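Local coordinates for protein CmeC (Campylobacter jejuni, PDB 4MT4) that forms a trimeric outer membrane channel that probably exports drugs as part of a multidrug efflux system, at residues A295-E309 and S321-P333. Numbering follows the deposited sequence.
With C8E ((hydroxyethyloxy)tri(ethyloxy)octane), chain P; C8E ((hydroxyethyloxy)tri(ethyloxy)octane), chain C; C8E ((hydroxyethyloxy)tri(ethyloxy)octane), chain Q.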
# COMPACT_ATOMS: atom_id res chain seq x y z
N ALA B 295 30.44 8.91 16.44
CA ALA B 295 30.13 8.63 17.84
C ALA B 295 31.31 7.97 18.55
O ALA B 295 31.42 8.04 19.78
CB ALA B 295 28.90 7.75 17.94
N PHE B 296 32.19 7.34 17.78
CA PHE B 296 33.39 6.72 18.33
C PHE B 296 34.44 7.75 18.72
O PHE B 296 35.28 7.51 19.59
CB PHE B 296 33.99 5.74 17.32
CG PHE B 296 33.43 4.34 17.40
CD1 PHE B 296 33.64 3.57 18.53
CD2 PHE B 296 32.72 3.80 16.35
CE1 PHE B 296 33.14 2.29 18.61
CE2 PHE B 296 32.21 2.52 16.42
CZ PHE B 296 32.43 1.76 17.56
N LEU B 297 34.39 8.92 18.08
CA LEU B 297 35.43 9.93 18.22
C LEU B 297 35.05 11.03 19.21
O LEU B 297 33.87 11.29 19.43
CB LEU B 297 35.75 10.52 16.84
CG LEU B 297 36.36 9.52 15.87
CD1 LEU B 297 36.79 10.20 14.59
CD2 LEU B 297 37.53 8.79 16.51
N PRO B 298 36.06 11.67 19.82
CA PRO B 298 35.86 12.75 20.80
C PRO B 298 35.03 13.91 20.27
O PRO B 298 35.30 14.44 19.19
CB PRO B 298 37.29 13.21 21.11
CG PRO B 298 38.14 12.03 20.83
CD PRO B 298 37.49 11.34 19.67
N SER B 299 34.01 14.31 21.03
CA SER B 299 33.20 15.47 20.69
C SER B 299 33.64 16.68 21.50
O SER B 299 33.96 16.57 22.68
CB SER B 299 31.72 15.17 20.95
OG SER B 299 31.49 14.87 22.32
N LEU B 300 33.66 17.85 20.86
CA LEU B 300 34.07 19.08 21.52
C LEU B 300 32.93 20.09 21.57
O LEU B 300 32.33 20.42 20.54
CB LEU B 300 35.29 19.69 20.83
CG LEU B 300 35.83 21.00 21.40
CD1 LEU B 300 36.19 20.85 22.87
CD2 LEU B 300 37.03 21.49 20.60
N SER B 301 32.62 20.57 22.77
CA SER B 301 31.53 21.51 22.97
C SER B 301 32.02 22.83 23.53
O SER B 301 32.77 22.87 24.51
CB SER B 301 30.47 20.90 23.89
OG SER B 301 30.05 19.63 23.42
N LEU B 302 31.60 23.93 22.91
CA LEU B 302 31.99 25.26 23.35
C LEU B 302 30.82 26.00 23.97
O LEU B 302 29.74 26.06 23.40
CB LEU B 302 32.56 26.07 22.18
CG LEU B 302 34.09 26.23 22.12
CD1 LEU B 302 34.79 24.88 22.16
CD2 LEU B 302 34.48 27.01 20.87
N THR B 303 31.04 26.56 25.16
CA THR B 303 30.03 27.36 25.84
C THR B 303 30.60 28.70 26.27
O THR B 303 31.78 28.81 26.60
CB THR B 303 29.47 26.63 27.08
OG1 THR B 303 30.54 26.23 27.94
CG2 THR B 303 28.68 25.39 26.66
N GLY B 304 29.75 29.73 26.25
CA GLY B 304 30.17 31.06 26.63
C GLY B 304 29.04 31.85 27.26
O GLY B 304 27.88 31.72 26.86
N LEU B 305 29.37 32.68 28.25
CA LEU B 305 28.39 33.51 28.92
C LEU B 305 28.88 34.95 29.04
O LEU B 305 30.05 35.19 29.30
CB LEU B 305 28.06 32.95 30.31
CG LEU B 305 27.21 33.83 31.22
CD1 LEU B 305 25.78 33.95 30.69
CD2 LEU B 305 27.21 33.31 32.65
N LEU B 306 27.97 35.89 28.83
CA LEU B 306 28.26 37.30 29.05
C LEU B 306 27.03 37.98 29.64
O LEU B 306 26.02 38.16 28.96
CB LEU B 306 28.68 38.00 27.76
CG LEU B 306 28.95 39.50 27.90
CD1 LEU B 306 30.10 39.76 28.87
CD2 LEU B 306 29.22 40.14 26.55
N GLY B 307 27.12 38.36 30.91
CA GLY B 307 25.99 39.00 31.57
C GLY B 307 26.22 39.40 33.01
O GLY B 307 27.24 40.00 33.34
N PHE B 308 25.26 39.07 33.87
CA PHE B 308 25.27 39.55 35.24
C PHE B 308 24.91 38.46 36.26
O PHE B 308 24.18 37.52 35.96
CB PHE B 308 24.30 40.72 35.39
CG PHE B 308 24.58 41.87 34.46
CD1 PHE B 308 25.47 42.88 34.83
CD2 PHE B 308 23.96 41.95 33.23
CE1 PHE B 308 25.73 43.93 33.97
CE2 PHE B 308 24.22 43.01 32.37
CZ PHE B 308 25.10 44.00 32.74
N GLU B 309 25.43 38.61 37.48
CA GLU B 309 25.04 37.77 38.60
C GLU B 309 25.16 38.52 39.92
O GLU B 309 26.16 39.19 40.18
CB GLU B 309 25.88 36.49 38.65
CG GLU B 309 25.48 35.55 39.78
CD GLU B 309 26.29 34.27 39.82
OE1 GLU B 309 27.24 34.14 39.02
OE2 GLU B 309 25.97 33.39 40.65
N SER B 321 28.45 43.38 39.20
CA SER B 321 27.69 42.18 38.90
C SER B 321 28.06 41.63 37.53
O SER B 321 27.62 40.54 37.16
CB SER B 321 26.19 42.46 38.98
OG SER B 321 25.79 42.78 40.30
N LYS B 322 28.86 42.38 36.78
CA LYS B 322 29.31 41.94 35.46
C LYS B 322 30.14 40.67 35.57
O LYS B 322 31.02 40.56 36.42
CB LYS B 322 30.12 43.04 34.77
CG LYS B 322 29.28 44.21 34.28
CD LYS B 322 30.05 45.06 33.28
CE LYS B 322 31.24 45.74 33.93
NZ LYS B 322 31.96 46.62 32.97
N THR B 323 29.85 39.71 34.70
CA THR B 323 30.53 38.42 34.72
C THR B 323 30.58 37.79 33.34
O THR B 323 29.75 38.09 32.47
CB THR B 323 29.85 37.44 35.70
OG1 THR B 323 30.59 36.22 35.75
CG2 THR B 323 28.42 37.14 35.25
N TRP B 324 31.56 36.92 33.13
CA TRP B 324 31.63 36.13 31.90
C TRP B 324 32.38 34.83 32.14
O TRP B 324 33.14 34.71 33.10
CB TRP B 324 32.29 36.92 30.77
CG TRP B 324 33.66 37.48 31.08
CD1 TRP B 324 33.96 38.78 31.38
CD2 TRP B 324 34.90 36.77 31.10
NE1 TRP B 324 35.31 38.91 31.60
CE2 TRP B 324 35.91 37.70 31.43
CE3 TRP B 324 35.26 35.44 30.87
CZ2 TRP B 324 37.25 37.33 31.54
CZ3 TRP B 324 36.59 35.08 30.99
CH2 TRP B 324 37.57 36.02 31.32
N ASN B 325 32.15 33.85 31.27
CA ASN B 325 32.92 32.62 31.27
C ASN B 325 32.97 31.99 29.88
O ASN B 325 32.11 32.23 29.04
CB ASN B 325 32.36 31.62 32.28
CG ASN B 325 30.94 31.19 31.97
OD1 ASN B 325 29.99 31.71 32.54
ND2 ASN B 325 30.80 30.23 31.06
N ILE B 326 34.00 31.18 29.65
CA ILE B 326 34.14 30.45 28.40
C ILE B 326 34.61 29.04 28.74
O ILE B 326 35.48 28.86 29.59
CB ILE B 326 35.13 31.15 27.43
CG1 ILE B 326 35.29 30.34 26.14
CG2 ILE B 326 36.48 31.39 28.10
CD1 ILE B 326 36.19 31.00 25.12
N GLY B 327 34.02 28.05 28.09
CA GLY B 327 34.32 26.66 28.41
C GLY B 327 34.35 25.72 27.22
O GLY B 327 33.61 25.89 26.25
N GLY B 328 35.23 24.73 27.31
CA GLY B 328 35.29 23.67 26.31
C GLY B 328 35.20 22.33 27.00
O GLY B 328 35.71 22.17 28.11
N ASN B 329 34.55 21.37 26.35
CA ASN B 329 34.38 20.05 26.95
C ASN B 329 34.59 18.91 25.95
O ASN B 329 33.89 18.82 24.94
CB ASN B 329 32.99 19.93 27.57
CG ASN B 329 32.79 18.61 28.30
OD1 ASN B 329 33.72 18.07 28.89
ND2 ASN B 329 31.57 18.09 28.24
N PHE B 330 35.56 18.04 26.25
CA PHE B 330 35.79 16.85 25.44
C PHE B 330 35.12 15.64 26.08
O PHE B 330 35.20 15.44 27.29
CB PHE B 330 37.29 16.59 25.27
CG PHE B 330 37.92 17.35 24.14
CD1 PHE B 330 37.73 16.94 22.83
CD2 PHE B 330 38.70 18.47 24.38
CE1 PHE B 330 38.31 17.63 21.78
CE2 PHE B 330 39.29 19.16 23.34
CZ PHE B 330 39.09 18.74 22.03
N THR B 331 34.43 14.84 25.26
CA THR B 331 33.85 13.59 25.72
C THR B 331 34.21 12.45 24.77
O THR B 331 34.10 12.60 23.55
CB THR B 331 32.32 13.67 25.86
OG1 THR B 331 31.74 14.13 24.64
CG2 THR B 331 31.94 14.62 26.99
N LEU B 332 34.62 11.32 25.33
CA LEU B 332 35.11 10.20 24.54
C LEU B 332 34.63 8.88 25.15
O LEU B 332 35.04 8.53 26.26
CB LEU B 332 36.63 10.22 24.47
CG LEU B 332 37.42 9.53 23.34
CD1 LEU B 332 38.61 8.78 23.93
CD2 LEU B 332 36.58 8.61 22.47
N PRO B 333 33.77 8.15 24.43
CA PRO B 333 33.33 6.83 24.90
C PRO B 333 34.48 5.84 24.98
O PRO B 333 35.32 5.78 24.07
CB PRO B 333 32.31 6.40 23.83
CG PRO B 333 32.66 7.22 22.62
CD PRO B 333 33.12 8.53 23.17
C1 C8E P . 27.94 34.91 24.05
C2 C8E P . 28.98 35.65 24.83
C3 C8E P . 30.22 34.91 25.20
C4 C8E P . 31.31 35.69 25.86
C5 C8E P . 32.57 34.97 26.19
C6 C8E P . 33.61 35.73 26.94
C7 C8E P . 35.02 35.25 26.87
C8 C8E P . 36.08 36.26 27.17
O9 C8E P . 37.13 35.87 27.97
C10 C8E P . 38.23 35.27 27.40
C11 C8E P . 39.56 35.91 27.63
O12 C8E P . 40.51 35.20 28.32
C13 C8E P . 41.12 35.74 29.43
C14 C8E P . 41.57 37.16 29.37
O15 C8E P . 41.82 37.79 30.58
C16 C8E P . 43.01 38.45 30.77
C17 C8E P . 43.38 38.80 32.17
O18 C8E P . 42.88 39.97 32.71
C19 C8E P . 43.19 40.31 34.01
C20 C8E P . 43.51 41.73 34.32
O21 C8E P . 43.97 42.02 35.59
C1 C8E C . 37.36 26.87 18.21
C2 C8E C . 38.02 26.46 19.49
C3 C8E C . 38.61 27.53 20.34
C4 C8E C . 39.21 27.13 21.64
C5 C8E C . 38.29 26.83 22.78
C6 C8E C . 38.89 26.15 23.97
C7 C8E C . 38.08 26.09 25.23
C8 C8E C . 38.13 27.27 26.13
O9 C8E C . 38.76 27.13 27.35
C10 C8E C . 38.76 28.18 28.24
C11 C8E C . 39.85 28.24 29.25
O12 C8E C . 41.09 28.65 28.83
C13 C8E C . 42.13 28.75 29.73
C14 C8E C . 43.33 29.52 29.31
O15 C8E C . 44.37 29.59 30.22
C16 C8E C . 44.87 28.42 30.74
C17 C8E C . 45.94 28.54 31.77
O18 C8E C . 46.05 27.52 32.69
C19 C8E C . 46.70 27.75 33.87
C20 C8E C . 48.08 28.31 33.79
O21 C8E C . 48.69 28.73 34.96
C1 C8E Q . 34.29 43.28 29.50
C2 C8E Q . 33.02 42.89 28.82
C3 C8E Q . 31.96 43.93 28.67
C4 C8E Q . 30.70 43.75 29.45
C5 C8E Q . 29.43 44.19 28.80
C6 C8E Q . 28.16 43.84 29.49
C7 C8E Q . 26.96 43.58 28.64
C8 C8E Q . 25.86 42.76 29.25
O9 C8E Q . 25.02 42.06 28.41
C10 C8E Q . 24.08 41.22 28.97
C11 C8E Q . 22.70 41.26 28.42
O12 C8E Q . 21.79 40.36 28.93
C13 C8E Q . 20.81 39.83 28.12
C14 C8E Q . 19.45 39.65 28.71
O15 C8E Q . 18.80 38.46 28.47
C16 C8E Q . 17.48 38.50 28.05
C17 C8E Q . 16.61 37.35 28.41
O18 C8E Q . 15.25 37.48 28.23
C19 C8E Q . 14.75 38.18 27.15
C20 C8E Q . 14.09 39.50 27.40
O21 C8E Q . 13.94 40.36 26.33
O HOH W 1 35.29 5.38 21.29
O HOH W 2 31.81 17.31 24.44
O HOH W 3 29.68 35.67 38.53
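S299-L306 and K322-P333 run antiparallel as neighbouring strands, with axes 4.7 Å apart at closest approach and an angle of 174° between their directions. Backbone hydrogen bonds join them in both directions at each hydrogen-bonded pair from S299 with T331 to G307 with T323. E309 N to S321 O, 2.9 Å, adds one more bond beyond the bend at G307.

Side chains alternate between two faces. One carries L300, L302, L306, F308, K322, W324, I326 and F330 and meets detergent. L300 CD1 sits over one face of the F330 ring, 3.6 Å from its centroid, as a CH-pi contact. L300 CG lies anti to the backbone N (chi1 179°), which carries the methyl across to the ring. P298 CG lies alongside L332 CG at 3.6 Å. Further along, O9 of the C8E of chain P rests over one face of the W324 indole, 3.2 Å from W324 CZ3. The octyl tail of the C8E of chain C passes G328, where no side chain stands in its path. F308 CE1 packs against K322 CG at 3.6 Å.

The other face is more polar, with S299, S301, T303, T323, N325, N329 and T331; L305 is its apolar member. One water bridges S301 OG, N329 O and T331 OG1. Another donates to both E309 OE1 and T323 OG1. T323 OG1 also bonds K95 O of the second subunit. N325 OD1 lies 3.2 Å from L305 CB, across the strands.

The pair is a beta hairpin of the trimeric transmembrane barrel, consistent with the detergent along its apolar face. Strand 109-124 bonds the far edge of 299-310, while a strand of the second subunit continues the sheet beyond 322-335. Near A295, F296 and P333 the hairpin meets helix 339-405, where barrel gives way to helices.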